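PDB 5D79: berberine bridge enzyme-like protein from Arabidopsis thaliana, which is an FAD-dependent oxidoreductase of the berberine bridge enzyme-like family, secreted to the cell wall and involved in adaptation to salt stress. Local coordinates for residues Asp475-Tyr489 and Asp518-Asn530. Residues are numbered along the deposited sequence; the frame is centred on the assembly and turned at random.
Sequences DMDLGMYLGKKKTKY and DFFCDEQSIPLVN
M480 CA and Q524 CA lie 5.3 Å apart where the irregular tail 518-530 passes 475-489, and Y481 N ties the backbones by donating to E523 O at 3.1 Å. Q524 reaches back across: its NE2 gives one hydrogen to G479 O, 2.8 Å away and nearly straight (166°), with the acceptor in the amide plane; the other goes to D475 O, more bent and from above the carbonyl plane. L478 N meets D475 O from the opposite face, closing the short 3-10 turn, while OE1 of Q524 is hydrogen-bonded to Y499 OH. A leucine in place of Q524 would probably leave G479 O and Y499 OH without this mate and D475 O with only L478 N of its two donors. In this berberine-like region D522, whose OD1 accepts from Q524 N in an Asx turn and whose OD2 bonds S234, has its side chain about 4 Å from the FAD. With CG anti to its carbonyl carbon (chi1 -69°), Y481 carries its ring toward the tail, where OH donates to S525 O, nearly along the C=O axis. K488 CE sits 3.6 Å above the centre of one ring face; beyond it, NZ forms a salt bridge with D518 OD2, on its syn lone pair, while K511 holds OD1. P527 CB packs 3.6 Å from Y489 CA.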
# COMPACT_ATOMS: atom_id res chain seq x y z
N ASP A 475 8.60 -0.40 6.99
CA ASP A 475 9.12 0.20 8.21
C ASP A 475 10.53 -0.34 8.54
O ASP A 475 10.69 -1.46 9.02
CB ASP A 475 8.14 -0.04 9.36
CG ASP A 475 8.52 0.70 10.64
OD1 ASP A 475 9.40 1.59 10.61
OD2 ASP A 475 7.91 0.37 11.68
N MET A 476 11.54 0.47 8.25
CA MET A 476 12.93 0.11 8.53
C MET A 476 13.18 -0.11 10.01
O MET A 476 14.17 -0.76 10.39
CB MET A 476 13.86 1.20 8.02
CG MET A 476 13.70 1.48 6.56
SD MET A 476 14.39 0.10 5.67
CE MET A 476 16.01 0.80 5.34
N ASP A 477 12.30 0.44 10.84
CA ASP A 477 12.42 0.33 12.29
C ASP A 477 12.16 -1.09 12.79
O ASP A 477 12.51 -1.42 13.92
CB ASP A 477 11.47 1.31 12.99
CG ASP A 477 11.92 2.76 12.86
OD1 ASP A 477 13.07 2.99 12.42
OD2 ASP A 477 11.13 3.66 13.22
N LEU A 478 11.55 -1.93 11.94
CA LEU A 478 11.41 -3.36 12.25
C LEU A 478 12.72 -4.13 11.97
O LEU A 478 12.88 -5.28 12.38
CB LEU A 478 10.25 -3.98 11.46
CG LEU A 478 8.96 -3.17 11.34
CD1 LEU A 478 7.94 -3.91 10.48
CD2 LEU A 478 8.39 -2.85 12.72
N GLY A 479 13.63 -3.48 11.25
CA GLY A 479 14.93 -4.06 10.94
C GLY A 479 15.34 -3.93 9.48
O GLY A 479 14.49 -3.80 8.61
N MET A 480 16.65 -3.96 9.23
CA MET A 480 17.18 -3.92 7.87
C MET A 480 18.50 -4.69 7.78
O MET A 480 19.08 -5.04 8.81
CB MET A 480 17.36 -2.48 7.40
CG MET A 480 18.22 -1.63 8.32
SD MET A 480 18.44 0.05 7.70
CE MET A 480 19.44 -0.24 6.23
N TYR A 481 18.97 -4.97 6.57
CA TYR A 481 20.27 -5.63 6.38
C TYR A 481 21.45 -4.69 6.66
O TYR A 481 21.61 -3.66 6.00
CB TYR A 481 20.40 -6.18 4.97
CG TYR A 481 19.50 -7.35 4.65
CD1 TYR A 481 19.69 -8.59 5.26
CD2 TYR A 481 18.49 -7.24 3.70
CE1 TYR A 481 18.87 -9.67 4.96
CE2 TYR A 481 17.67 -8.31 3.39
CZ TYR A 481 17.86 -9.52 4.03
OH TYR A 481 17.04 -10.57 3.71
N LEU A 482 22.28 -5.06 7.63
CA LEU A 482 23.41 -4.23 8.03
C LEU A 482 24.65 -5.08 8.29
O LEU A 482 25.78 -4.60 8.16
CB LEU A 482 23.05 -3.42 9.27
CG LEU A 482 21.97 -2.36 9.01
CD1 LEU A 482 21.37 -1.83 10.31
CD2 LEU A 482 22.55 -1.22 8.17
N GLY A 483 24.43 -6.35 8.64
CA GLY A 483 25.51 -7.27 8.95
C GLY A 483 25.43 -7.77 10.38
O GLY A 483 26.45 -8.12 10.98
N LYS A 484 24.21 -7.80 10.92
CA LYS A 484 23.94 -8.29 12.28
C LYS A 484 24.15 -9.80 12.40
O LYS A 484 24.69 -10.28 13.41
CB LYS A 484 22.50 -7.91 12.68
CG LYS A 484 21.80 -8.92 13.60
CD LYS A 484 20.29 -8.96 13.32
CE LYS A 484 19.57 -10.04 14.16
NZ LYS A 484 19.01 -11.17 13.34
N LYS A 485 23.73 -10.55 11.38
CA LYS A 485 23.92 -12.00 11.33
C LYS A 485 24.92 -12.39 10.24
O LYS A 485 25.30 -11.55 9.42
CB LYS A 485 22.58 -12.69 11.10
CG LYS A 485 21.55 -12.51 12.22
CD LYS A 485 22.04 -13.08 13.55
CE LYS A 485 20.96 -13.95 14.21
NZ LYS A 485 20.85 -15.32 13.59
N LYS A 486 25.35 -13.65 10.21
CA LYS A 486 26.32 -14.11 9.22
C LYS A 486 25.77 -14.06 7.80
O LYS A 486 26.43 -13.58 6.88
CB LYS A 486 26.80 -15.54 9.50
CG LYS A 486 27.42 -16.21 8.26
CD LYS A 486 27.85 -17.66 8.49
CE LYS A 486 28.05 -18.40 7.15
NZ LYS A 486 29.12 -17.83 6.27
N THR A 487 24.57 -14.59 7.64
CA THR A 487 23.95 -14.67 6.32
C THR A 487 22.75 -13.75 6.23
O THR A 487 22.20 -13.32 7.25
CB THR A 487 23.49 -16.11 6.00
OG1 THR A 487 22.73 -16.62 7.10
CG2 THR A 487 24.71 -17.00 5.74
N LYS A 488 22.35 -13.44 5.01
CA LYS A 488 21.18 -12.61 4.84
C LYS A 488 19.94 -13.35 5.32
O LYS A 488 19.03 -12.72 5.84
CB LYS A 488 21.03 -12.19 3.38
CG LYS A 488 22.13 -11.26 2.94
CD LYS A 488 21.84 -10.67 1.57
CE LYS A 488 20.56 -9.85 1.57
NZ LYS A 488 20.38 -9.15 0.27
N TYR A 489 19.92 -14.67 5.17
CA TYR A 489 18.75 -15.43 5.59
C TYR A 489 18.42 -15.22 7.07
O TYR A 489 17.26 -15.03 7.43
CB TYR A 489 18.92 -16.94 5.33
CG TYR A 489 17.84 -17.78 5.99
CD1 TYR A 489 16.61 -17.97 5.38
CD2 TYR A 489 18.04 -18.36 7.24
CE1 TYR A 489 15.61 -18.72 5.99
CE2 TYR A 489 17.05 -19.11 7.86
CZ TYR A 489 15.84 -19.29 7.23
OH TYR A 489 14.86 -20.03 7.85
N ASP A 518 20.41 -13.16 -6.49
CA ASP A 518 19.90 -12.11 -5.60
C ASP A 518 20.07 -10.71 -6.24
O ASP A 518 20.50 -9.77 -5.59
CB ASP A 518 20.61 -12.19 -4.24
CG ASP A 518 19.89 -11.38 -3.16
OD1 ASP A 518 18.71 -11.04 -3.36
OD2 ASP A 518 20.52 -11.10 -2.12
N PHE A 519 19.72 -10.58 -7.52
CA PHE A 519 19.83 -9.28 -8.18
C PHE A 519 18.83 -8.29 -7.59
O PHE A 519 19.18 -7.14 -7.29
CB PHE A 519 19.61 -9.36 -9.69
CG PHE A 519 19.64 -8.00 -10.39
CD1 PHE A 519 20.85 -7.31 -10.57
CD2 PHE A 519 18.47 -7.42 -10.87
CE1 PHE A 519 20.88 -6.06 -11.20
CE2 PHE A 519 18.50 -6.16 -11.51
CZ PHE A 519 19.71 -5.49 -11.67
N PHE A 520 17.59 -8.73 -7.43
CA PHE A 520 16.56 -7.84 -6.92
C PHE A 520 16.57 -7.81 -5.40
O PHE A 520 15.99 -8.68 -4.74
CB PHE A 520 15.20 -8.28 -7.46
CG PHE A 520 15.09 -8.17 -8.95
CD1 PHE A 520 14.85 -6.95 -9.55
CD2 PHE A 520 15.28 -9.28 -9.75
CE1 PHE A 520 14.76 -6.84 -10.92
CE2 PHE A 520 15.21 -9.18 -11.13
CZ PHE A 520 14.95 -7.96 -11.71
N CYS A 521 17.25 -6.81 -4.84
CA CYS A 521 17.40 -6.67 -3.40
C CYS A 521 17.32 -5.21 -2.95
O CYS A 521 17.81 -4.32 -3.64
CB CYS A 521 18.73 -7.29 -2.93
SG CYS A 521 20.27 -6.35 -3.31
N ASP A 522 16.68 -4.99 -1.81
CA ASP A 522 16.74 -3.70 -1.12
C ASP A 522 17.09 -3.94 0.35
O ASP A 522 17.59 -5.01 0.71
CB ASP A 522 15.43 -2.90 -1.26
CG ASP A 522 14.18 -3.71 -0.99
OD1 ASP A 522 14.18 -4.57 -0.09
OD2 ASP A 522 13.17 -3.48 -1.66
N GLU A 523 16.80 -2.96 1.20
CA GLU A 523 17.19 -3.03 2.60
C GLU A 523 16.35 -4.01 3.46
O GLU A 523 16.73 -4.32 4.60
CB GLU A 523 17.14 -1.63 3.21
CG GLU A 523 18.25 -0.68 2.72
CD GLU A 523 18.06 -0.19 1.29
OE1 GLU A 523 16.93 -0.25 0.77
OE2 GLU A 523 19.06 0.27 0.68
N GLN A 524 15.24 -4.51 2.92
CA GLN A 524 14.37 -5.46 3.61
C GLN A 524 13.91 -6.63 2.72
O GLN A 524 12.96 -7.36 3.05
CB GLN A 524 13.13 -4.74 4.17
CG GLN A 524 13.32 -4.10 5.53
CD GLN A 524 12.00 -3.62 6.14
OE1 GLN A 524 11.01 -3.44 5.42
NE2 GLN A 524 11.98 -3.43 7.46
N SER A 525 14.58 -6.83 1.59
CA SER A 525 14.14 -7.84 0.63
C SER A 525 14.24 -9.28 1.19
O SER A 525 14.96 -9.54 2.17
CB SER A 525 14.95 -7.73 -0.67
OG SER A 525 16.33 -7.91 -0.44
N ILE A 526 13.48 -10.18 0.59
CA ILE A 526 13.47 -11.59 0.96
C ILE A 526 14.84 -12.18 0.66
O ILE A 526 15.35 -12.00 -0.45
CB ILE A 526 12.37 -12.37 0.19
CG1 ILE A 526 10.98 -11.79 0.48
CG2 ILE A 526 12.44 -13.86 0.49
CD1 ILE A 526 10.52 -11.94 1.92
N PRO A 527 15.45 -12.88 1.64
CA PRO A 527 16.79 -13.44 1.45
C PRO A 527 16.80 -14.79 0.74
O PRO A 527 15.80 -15.51 0.68
CB PRO A 527 17.30 -13.59 2.88
CG PRO A 527 16.07 -13.95 3.64
CD PRO A 527 14.97 -13.10 3.02
N LEU A 528 17.96 -15.14 0.19
CA LEU A 528 18.18 -16.47 -0.33
C LEU A 528 18.31 -17.46 0.82
O LEU A 528 18.71 -17.11 1.93
CB LEU A 528 19.43 -16.52 -1.21
CG LEU A 528 19.50 -15.78 -2.54
CD1 LEU A 528 20.95 -15.76 -2.98
CD2 LEU A 528 18.65 -16.44 -3.60
N VAL A 529 17.99 -18.72 0.53
CA VAL A 529 18.06 -19.80 1.50
C VAL A 529 19.52 -20.15 1.89
O VAL A 529 20.47 -19.83 1.17
CB VAL A 529 17.34 -21.05 0.95
CG1 VAL A 529 18.28 -21.87 0.09
CG2 VAL A 529 16.74 -21.89 2.07
N ASN A 530 19.67 -20.79 3.05
CA ASN A 530 20.98 -21.26 3.52
C ASN A 530 21.35 -22.60 2.90
O ASN A 530 22.30 -22.70 2.11
CB ASN A 530 21.00 -21.37 5.05
CG ASN A 530 21.39 -20.06 5.75
OD1 ASN A 530 21.72 -19.06 5.11
ND2 ASN A 530 21.33 -20.07 7.09
O HOH W 1 17.36 -10.23 -0.71
O HOH W 2 21.03 -16.11 2.88